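Local coordinates for cystathionine beta-lyases/cystathionine gamma-synthases (Corynebacterium glutamicum, PDB 5X5H), which probably catalyses the pyridoxal 5'-phosphate-dependent reaction of O-succinyl-L-homoserine with L-cysteine to give L,L-cystathionine and succinate, in methionine biosynthesis, at residues 73-78 with 217-222; 99-104 with 137-142; 275-280 with 381-386. All coordinates share one frame; numbering follows the deposited sequence.

In the fold
Interactions 1 and 2 reach the same mixed seven-stranded sheet, the core of the cofactor-binding domain, with their centres about 24 Å apart. Interaction 1 pairs the outermost strand 75-79 with strand 215-219, whereas interaction 2 packs strand 99-103, next to the other outermost strand, against the end of helix 133-139. In sequence, both segments of interaction 2 fall between those of interaction 1, so the pairing of 73-78 with 217-222 encloses the other five strands of that sheet. Interaction 3 follows later, in the C-terminal part built on a separate five-stranded sheet. Its centre lies about 44 Å from that of interaction 1 and about 39 Å from that of interaction 2, away from the annotated sites.

Interaction 1: 73-78 with 217-222; sequences AKYGRA and VVTNDQ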
loop_
_atom_site.group_PDB
_atom_site.type_symbol
_atom_site.label_atom_id
_atom_site.label_comp_id
_atom_site.label_asym_id
_atom_site.label_seq_id
_atom_site.Cartn_x
_atom_site.Cartn_y
_atom_site.Cartn_z
ATOM N N ALA A 73 -1.288 16.605 24.704
ATOM C CA ALA A 73 -2.315 17.361 24.064
ATOM C C ALA A 73 -3.661 16.625 24.030
ATOM O O ALA A 73 -3.628 15.392 23.744
ATOM C CB ALA A 73 -1.901 17.747 22.626
ATOM N N LYS A 74 -4.760 17.301 24.198
ATOM C CA LYS A 74 -6.070 16.669 23.986
ATOM C C LYS A 74 -6.384 16.516 22.505
ATOM O O LYS A 74 -7.049 15.556 22.092
ATOM C CB LYS A 74 -7.178 17.543 24.594
ATOM C CG LYS A 74 -7.096 17.651 26.113
ATOM C CD LYS A 74 -8.097 18.694 26.661
ATOM C CE LYS A 74 -7.639 19.200 28.019
ATOM N NZ LYS A 74 -8.810 19.765 28.734
ATOM N N TYR A 75 -5.804 17.366 21.664
ATOM C CA TYR A 75 -6.263 17.454 20.229
ATOM C C TYR A 75 -5.079 17.407 19.286
ATOM O O TYR A 75 -4.006 18.016 19.522
ATOM C CB TYR A 75 -6.986 18.739 20.037
ATOM C CG TYR A 75 -8.099 19.035 21.024
ATOM C CD1 TYR A 75 -9.256 18.258 20.977
ATOM C CD2 TYR A 75 -7.987 19.978 21.973
ATOM C CE1 TYR A 75 -10.296 18.450 21.871
ATOM C CE2 TYR A 75 -9.050 20.186 22.883
ATOM C CZ TYR A 75 -10.095 19.391 22.850
ATOM O OH TYR A 75 -11.130 19.561 23.788
ATOM N N GLY A 76 -5.306 16.798 18.138
ATOM C CA GLY A 76 -4.378 16.674 17.075
ATOM C C GLY A 76 -5.042 16.593 15.736
ATOM O O GLY A 76 -6.075 15.958 15.586
ATOM N N ARG A 77 -4.456 17.197 14.682
ATOM C CA ARG A 77 -4.968 17.076 13.339
ATOM C C ARG A 77 -3.836 16.954 12.351
ATOM O O ARG A 77 -2.817 17.685 12.493
ATOM C CB ARG A 77 -5.864 18.217 12.921
ATOM C CG ARG A 77 -7.111 18.475 13.843
ATOM C CD ARG A 77 -8.180 17.420 13.634
ATOM N NE ARG A 77 -9.239 17.607 14.635
ATOM C CZ ARG A 77 -10.283 16.821 14.812
ATOM N NH1 ARG A 77 -10.480 15.822 14.011
ATOM N NH2 ARG A 77 -11.129 17.072 15.795
ATOM N N ALA A 78 -3.960 16.036 11.384
ATOM C CA ALA A 78 -2.944 15.695 10.415
ATOM C C ALA A 78 -3.211 16.263 9.085
ATOM O O ALA A 78 -4.314 16.515 8.615
ATOM C CB ALA A 78 -2.789 14.205 10.306
ATOM N N VAL A 217 -0.525 19.013 13.724
ATOM C CA VAL A 217 -0.661 20.110 14.686
ATOM C C VAL A 217 -1.339 19.592 15.894
ATOM O O VAL A 217 -2.384 18.918 15.757
ATOM C CB VAL A 217 -1.404 21.279 14.110
ATOM C CG1 VAL A 217 -1.490 22.414 15.140
ATOM C CG2 VAL A 217 -0.788 21.792 12.845
ATOM N N VAL A 218 -0.792 19.901 17.094
ATOM C CA VAL A 218 -1.409 19.525 18.317
ATOM C C VAL A 218 -1.679 20.760 19.224
ATOM O O VAL A 218 -0.961 21.790 19.122
ATOM C CB VAL A 218 -0.659 18.485 19.110
ATOM C CG1 VAL A 218 -0.457 17.173 18.316
ATOM C CG2 VAL A 218 0.663 19.006 19.548
ATOM N N THR A 219 -2.701 20.660 20.068
ATOM C CA THR A 219 -3.099 21.741 20.957
ATOM C C THR A 219 -3.927 21.212 22.075
ATOM O O THR A 219 -4.502 20.168 21.954
ATOM C CB THR A 219 -3.841 22.746 20.113
ATOM O OG1 THR A 219 -4.191 23.963 20.899
ATOM C CG2 THR A 219 -5.133 22.302 19.532
ATOM N N ASN A 220 -4.062 22.048 23.126
ATOM C CA ASN A 220 -5.088 21.856 24.151
ATOM C C ASN A 220 -6.242 22.766 24.031
ATOM O O ASN A 220 -7.209 22.666 24.869
ATOM C CB ASN A 220 -4.498 21.891 25.566
ATOM C CG ASN A 220 -3.610 20.714 25.875
ATOM O OD1 ASN A 220 -2.412 20.860 26.292
ATOM N ND2 ASN A 220 -4.175 19.585 25.777
ATOM N N ASP A 221 -6.264 23.640 23.028
ATOM C CA ASP A 221 -7.379 24.599 22.799
ATOM C C ASP A 221 -8.452 24.042 21.933
ATOM O O ASP A 221 -8.261 23.820 20.747
ATOM C CB ASP A 221 -6.815 25.885 22.279
ATOM C CG ASP A 221 -7.859 26.972 21.961
ATOM O OD1 ASP A 221 -9.044 26.764 21.994
ATOM O OD2 ASP A 221 -7.421 28.088 21.716
ATOM N N GLN A 222 -9.612 23.714 22.502
ATOM C CA GLN A 222 -10.661 23.103 21.722
ATOM C C GLN A 222 -11.109 23.965 20.551
ATOM O O GLN A 222 -11.482 23.417 19.528
ATOM C CB GLN A 222 -11.882 22.833 22.655
ATOM C CG GLN A 222 -13.003 21.978 22.075
ATOM C CD GLN A 222 -14.077 21.781 23.153
ATOM O OE1 GLN A 222 -14.745 22.751 23.577
ATOM N NE2 GLN A 222 -14.201 20.553 23.638
#
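Tyr75, Gly76 and Arg77 pair with Thr219, Val218 and Val217 as an antiparallel beta ladder at one margin of the seven-stranded sheet of the PLP domain. Tyr75-Thr219 and Arg77-Val217 are hydrogen-bonded pairs, each closed by two backbone bonds; Thr219 N to Tyr75 O measures 3.0 Å and Arg77 N to Val217 O 2.9 Å. The non-hydrogen-bonded pair between them is close, the CA atoms of Gly76 and Val218 lying 4.3 Å apart. Two CA-H...O contacts reinforce it, one from Val218 CA to Tyr75 O (3.2 Å) and one from Gly76 CA to Val217 O.

Beyond the ladder the Tyr75 ring reaches the backbone that leaves the other strand, and its side chain crosses that of Gln222 obliquely. Tyr75 CE2 comes within 3.5 Å of Gln222 CA, while the carbonyl oxygens of Thr219 and Asn220 stand at the ring edge. Gln222 NE2 reaches Tyr75 OH in a weak hydrogen bond of 3.2 Å. Thr219 OG1 accepts from Asp221 N in an ST turn just before helix 222-235.

Arg77 is salt-bridged to Asp225 of that helix, and Val217 packs on Leu228 there, on Ala85 and Leu89 of helix 82-93 and on Leu199 of strand 197-201. Val218 points to the other face of the sheet, against Val198 of strand 197-201 and against Glu71, a magnesium ligand.

Interaction 2: 99-104 with 137-142; sequences HIVLGN and KAAIKD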
loop_
_atom_site.group_PDB
_atom_site.type_symbol
_atom_site.label_atom_id
_atom_site.label_comp_id
_atom_site.label_asym_id
_atom_site.label_seq_id
_atom_site.Cartn_x
_atom_site.Cartn_y
_atom_site.Cartn_z
ATOM N N HIS A 99 0.498 40.544 12.261
ATOM C CA HIS A 99 1.942 40.415 12.289
ATOM C C HIS A 99 2.428 39.186 12.954
ATOM O O HIS A 99 1.856 38.684 13.918
ATOM C CB HIS A 99 2.460 41.723 13.023
ATOM C CG HIS A 99 3.919 41.805 13.259
ATOM N ND1 HIS A 99 4.449 41.602 14.497
ATOM C CD2 HIS A 99 4.928 42.208 12.439
ATOM C CE1 HIS A 99 5.755 41.790 14.417
ATOM N NE2 HIS A 99 6.069 42.177 13.211
ATOM N N ILE A 100 3.511 38.660 12.425
ATOM C CA ILE A 100 4.270 37.523 12.964
ATOM C C ILE A 100 5.697 37.903 13.449
ATOM O O ILE A 100 6.394 38.642 12.660
ATOM C CB ILE A 100 4.523 36.475 11.867
ATOM C CG1 ILE A 100 3.343 36.150 11.090
ATOM C CG2 ILE A 100 5.182 35.211 12.491
ATOM C CD1 ILE A 100 3.677 35.356 9.848
ATOM N N VAL A 101 6.124 37.409 14.557
ATOM C CA VAL A 101 7.521 37.442 14.992
ATOM C C VAL A 101 8.096 36.052 14.652
ATOM O O VAL A 101 7.528 35.018 15.112
ATOM C CB VAL A 101 7.665 37.763 16.455
ATOM C CG1 VAL A 101 9.134 37.734 16.881
ATOM C CG2 VAL A 101 7.058 39.146 16.752
ATOM N N LEU A 102 9.178 36.001 13.876
ATOM C CA LEU A 102 9.861 34.807 13.411
ATOM C C LEU A 102 11.306 34.861 13.798
ATOM O O LEU A 102 11.884 35.927 13.942
ATOM C CB LEU A 102 9.795 34.798 11.822
ATOM C CG LEU A 102 10.507 33.788 10.946
ATOM C CD1 LEU A 102 9.656 32.500 11.100
ATOM C CD2 LEU A 102 10.689 34.129 9.479
ATOM N N GLY A 103 11.930 33.692 13.993
ATOM C CA GLY A 103 13.330 33.649 14.266
ATOM C C GLY A 103 14.232 33.823 13.080
ATOM O O GLY A 103 13.821 33.875 11.921
ATOM N N ASN A 104 15.548 33.980 13.424
ATOM C CA ASN A 104 16.617 34.207 12.425
ATOM C C ASN A 104 17.321 32.976 11.959
ATOM O O ASN A 104 18.447 33.071 11.399
ATOM C CB ASN A 104 17.715 35.305 12.868
ATOM C CG ASN A 104 18.553 34.892 14.047
ATOM O OD1 ASN A 104 18.509 33.778 14.553
ATOM N ND2 ASN A 104 19.301 35.861 14.556
ATOM N N LYS A 137 10.560 40.177 22.936
ATOM C CA LYS A 137 9.698 41.091 23.653
ATOM C C LYS A 137 9.612 42.402 22.873
ATOM O O LYS A 137 8.485 42.961 22.671
ATOM C CB LYS A 137 10.186 41.311 25.051
ATOM C CG LYS A 137 9.233 42.208 25.803
ATOM C CD LYS A 137 9.736 42.293 27.239
ATOM C CE LYS A 137 8.822 43.215 28.013
ATOM N NZ LYS A 137 9.453 43.392 29.335
ATOM N N ALA A 138 10.719 42.895 22.354
ATOM C CA ALA A 138 10.702 44.208 21.681
ATOM C C ALA A 138 9.988 44.227 20.377
ATOM O O ALA A 138 9.533 45.253 19.888
ATOM C CB ALA A 138 12.144 44.780 21.483
ATOM N N ALA A 139 9.905 43.057 19.709
ATOM C CA ALA A 139 9.319 42.968 18.450
ATOM C C ALA A 139 7.777 42.767 18.421
ATOM O O ALA A 139 7.207 42.886 17.331
ATOM C CB ALA A 139 9.959 41.817 17.714
ATOM N N ILE A 140 7.241 42.440 19.566
ATOM C CA ILE A 140 5.770 42.252 19.719
ATOM C C ILE A 140 5.077 43.616 19.620
ATOM O O ILE A 140 5.536 44.555 20.359
ATOM C CB ILE A 140 5.432 41.588 21.017
ATOM C CG1 ILE A 140 6.073 40.174 21.140
ATOM C CG2 ILE A 140 3.910 41.535 21.245
ATOM C CD1 ILE A 140 5.949 39.524 22.464
ATOM N N LYS A 141 4.152 43.743 18.687
ATOM C CA LYS A 141 3.324 44.946 18.451
ATOM C C LYS A 141 1.853 44.620 18.777
ATOM O O LYS A 141 1.505 43.490 19.109
ATOM C CB LYS A 141 3.445 45.352 16.987
ATOM C CG LYS A 141 4.870 45.504 16.452
ATOM C CD LYS A 141 4.895 46.154 15.127
ATOM C CE LYS A 141 4.260 45.305 14.054
ATOM N NZ LYS A 141 4.165 45.965 12.756
ATOM N N ASP A 142 1.014 45.629 18.706
ATOM C CA ASP A 142 -0.374 45.448 19.075
ATOM C C ASP A 142 -1.095 44.523 18.106
ATOM O O ASP A 142 -1.976 43.799 18.554
ATOM C CB ASP A 142 -1.018 46.816 19.010
ATOM C CG ASP A 142 -0.726 47.652 20.246
ATOM O OD1 ASP A 142 -0.178 47.166 21.253
ATOM O OD2 ASP A 142 -1.080 48.836 20.202
#
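His99 and Val101, on strand 99-103, lie under the end of helix 133-139 and the loop after it, with 6.8 Å between the CA atoms of Val101 and Ala139 and 7.8 Å between those of His99 and Lys141. The two segments meet through side chains and one carbonyl, without hydrogen bonds between them.

Lys141 lies across the His99 imidazole, the two side chains crossing at about a right angle. Its chain bends at chi3 (-66°), which turns CE over the middle of the ring, 3.5 Å from the ring centroid and only 8° off the normal: a CH-pi contact. The ammonium goes on past the ring to a salt bridge with Glu124. Lys141 NZ is 4.3 Å from His99 NE2, and its positive charge might disfavour a second proton on the ring, although Glu124 would partly offset it. Hydrogen bonds of His99 ND1 to Thr144 OG1 and of NE2 to Thr126 OG1 fix the rotation of the ring. Ala139 O approaches obliquely, 3.4 Å from His99 CE1. Two residues along the strand from His99, Val101 CG2 touches Ala139 CB at 4.1 Å.

Helix 133-139 links strand 124-128 to strand 144-150, which flank strand 99-103 and run parallel to it. The contact therefore packs a beta-alpha-beta crossover onto the strand it passes over, an arrangement typical of the alpha/beta PLP domain of fold-type I enzymes.

Interaction 3: 275-280 with 381-386; sequences RPEVST and QALNNL
Glu277, in a type I beta turn from Arg275 to Val278, faces Leu383 in the last turn of helix 372-384, their CA atoms 7.0 Å apart. The Arg275 chain folds back at chi2 and chi3 (-70° and -63°), and its guanidinium grips Glu277 side-on in a salt bridge. NE donates to Glu277 OE1 at 3.0 Å and NH2 to OE2 at 2.7 Å, each oxygen being met on its syn side. The second NH2 hydrogen goes to Asn384 OD1, 2.8 Å from NH2 in a nearly straight bond (172°) lying in the guanidinium plane.

The Arg275-Asn384 bond joins the start of the edge strand 278-282 of the C-terminal sheet, which carries a classic beta bulge at Ser279 and Thr280 opposite Arg309, to the last helix of the chain. Leu383 supplies most of the apolar contact: its CD1 lies over one face of the guanidinium, 3.7 Å from Arg275 NE, and the side chain also packs on Phe310 and Phe320. Leu386 CD1 meets Glu277 CB at 4.3 Å.

Two waters bridge the segments. One accepts from Arg275 NH1 and Asn384 ND2, beside the direct bond. The other donates to Glu277 OE2 and to Leu383 O, the latter 2.8 Å from the water oxygen.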
loop_
_atom_site.group_PDB
_atom_site.type_symbol
_atom_site.label_atom_id
_atom_site.label_comp_id
_atom_site.label_asym_id
_atom_site.label_seq_id
_atom_site.Cartn_x
_atom_site.Cartn_y
_atom_site.Cartn_z
ATOM N N ARG A 275 38.713 17.538 15.881
ATOM C CA ARG A 275 39.395 17.556 14.591
ATOM C C ARG A 275 39.682 18.978 14.125
ATOM O O ARG A 275 38.827 19.838 14.131
ATOM C CB ARG A 275 38.510 16.826 13.574
ATOM C CG ARG A 275 38.440 15.321 13.849
ATOM C CD ARG A 275 39.708 14.590 13.579
ATOM N NE ARG A 275 40.098 14.656 12.194
ATOM C CZ ARG A 275 40.625 13.674 11.451
ATOM N NH1 ARG A 275 40.815 12.456 11.910
ATOM N NH2 ARG A 275 40.984 13.966 10.238
ATOM N N PRO A 276 40.944 19.268 13.617
ATOM C CA PRO A 276 41.273 20.607 13.201
ATOM C C PRO A 276 40.641 21.014 11.857
ATOM O O PRO A 276 40.601 22.202 11.646
ATOM C CB PRO A 276 42.791 20.514 13.010
ATOM C CG PRO A 276 43.073 19.090 12.648
ATOM C CD PRO A 276 42.016 18.278 13.428
ATOM N N GLU A 277 40.056 20.062 11.081
ATOM C CA GLU A 277 39.325 20.419 9.871
ATOM C C GLU A 277 38.055 21.161 10.194
ATOM O O GLU A 277 37.497 21.869 9.322
ATOM C CB GLU A 277 38.970 19.233 9.074
ATOM C CG GLU A 277 40.110 18.365 8.582
ATOM C CD GLU A 277 40.600 17.301 9.558
ATOM O OE1 GLU A 277 40.155 17.225 10.724
ATOM O OE2 GLU A 277 41.362 16.389 9.128
ATOM N N VAL A 278 37.586 21.039 11.430
ATOM C CA VAL A 278 36.325 21.602 11.860
ATOM C C VAL A 278 36.498 22.885 12.615
ATOM O O VAL A 278 37.250 22.841 13.645
ATOM C CB VAL A 278 35.594 20.528 12.756
ATOM C CG1 VAL A 278 34.398 21.113 13.447
ATOM C CG2 VAL A 278 35.296 19.337 11.881
ATOM N N SER A 279 35.924 24.000 12.203
ATOM C CA SER A 279 35.986 25.190 13.018
ATOM C C SER A 279 34.981 25.246 14.154
ATOM O O SER A 279 35.305 25.681 15.232
ATOM C CB SER A 279 35.851 26.519 12.202
ATOM O OG SER A 279 34.736 26.332 11.377
ATOM N N THR A 280 33.762 24.696 13.962
ATOM C CA THR A 280 32.707 24.785 14.950
ATOM C C THR A 280 31.833 23.532 14.750
ATOM O O THR A 280 31.450 23.257 13.643
ATOM C CB THR A 280 31.730 26.013 14.783
ATOM O OG1 THR A 280 32.536 27.222 14.871
ATOM C CG2 THR A 280 30.734 26.122 15.827
ATOM N N GLN A 381 37.236 8.931 7.557
ATOM C CA GLN A 381 37.770 8.824 6.208
ATOM C C GLN A 381 37.400 10.011 5.345
ATOM O O GLN A 381 38.222 10.545 4.549
ATOM C CB GLN A 381 37.494 7.465 5.568
ATOM C CG GLN A 381 35.997 7.276 5.177
ATOM C CD GLN A 381 35.624 7.884 3.896
ATOM O OE1 GLN A 381 36.479 8.036 2.995
ATOM N NE2 GLN A 381 34.337 8.262 3.714
ATOM N N ALA A 382 36.208 10.572 5.549
ATOM C CA ALA A 382 35.809 11.709 4.764
ATOM C C ALA A 382 36.610 12.934 5.146
ATOM O O ALA A 382 37.058 13.701 4.249
ATOM C CB ALA A 382 34.322 11.996 4.949
ATOM N N LEU A 383 36.914 13.140 6.424
ATOM C CA LEU A 383 37.697 14.245 6.938
ATOM C C LEU A 383 39.107 14.043 6.327
ATOM O O LEU A 383 39.718 15.032 5.978
ATOM C CB LEU A 383 37.806 14.352 8.418
ATOM C CG LEU A 383 36.493 14.745 9.126
ATOM C CD1 LEU A 383 36.727 14.602 10.615
ATOM C CD2 LEU A 383 35.997 16.110 8.761
ATOM N N ASN A 384 39.603 12.813 6.292
ATOM C CA ASN A 384 40.977 12.579 5.757
ATOM C C ASN A 384 41.069 12.822 4.264
ATOM O O ASN A 384 42.194 13.180 3.804
ATOM C CB ASN A 384 41.507 11.218 6.166
ATOM C CG ASN A 384 41.838 11.093 7.659
ATOM O OD1 ASN A 384 41.971 12.069 8.386
ATOM N ND2 ASN A 384 41.829 9.888 8.174
ATOM N N ASN A 385 39.970 12.787 3.530
ATOM C CA ASN A 385 39.849 13.088 2.077
ATOM C C ASN A 385 39.915 14.572 1.771
ATOM O O ASN A 385 39.901 14.982 0.577
ATOM C CB ASN A 385 38.604 12.488 1.401
ATOM C CG ASN A 385 38.804 12.164 -0.100
ATOM O OD1 ASN A 385 39.888 11.780 -0.525
ATOM N ND2 ASN A 385 37.743 12.300 -0.890
ATOM N N LEU A 386 40.035 15.409 2.793
ATOM C CA LEU A 386 40.060 16.841 2.575
ATOM C C LEU A 386 41.532 17.327 2.358
ATOM O O LEU A 386 41.739 18.432 1.863
ATOM C CB LEU A 386 39.431 17.617 3.759
ATOM C CG LEU A 386 37.915 17.383 4.118
ATOM C CD1 LEU A 386 37.324 18.308 5.158
ATOM C CD2 LEU A 386 36.996 17.441 2.938
HETATM O O HOH W 1 42.336 10.020 11.058
HETATM O O HOH W 2 42.101 16.383 6.227
#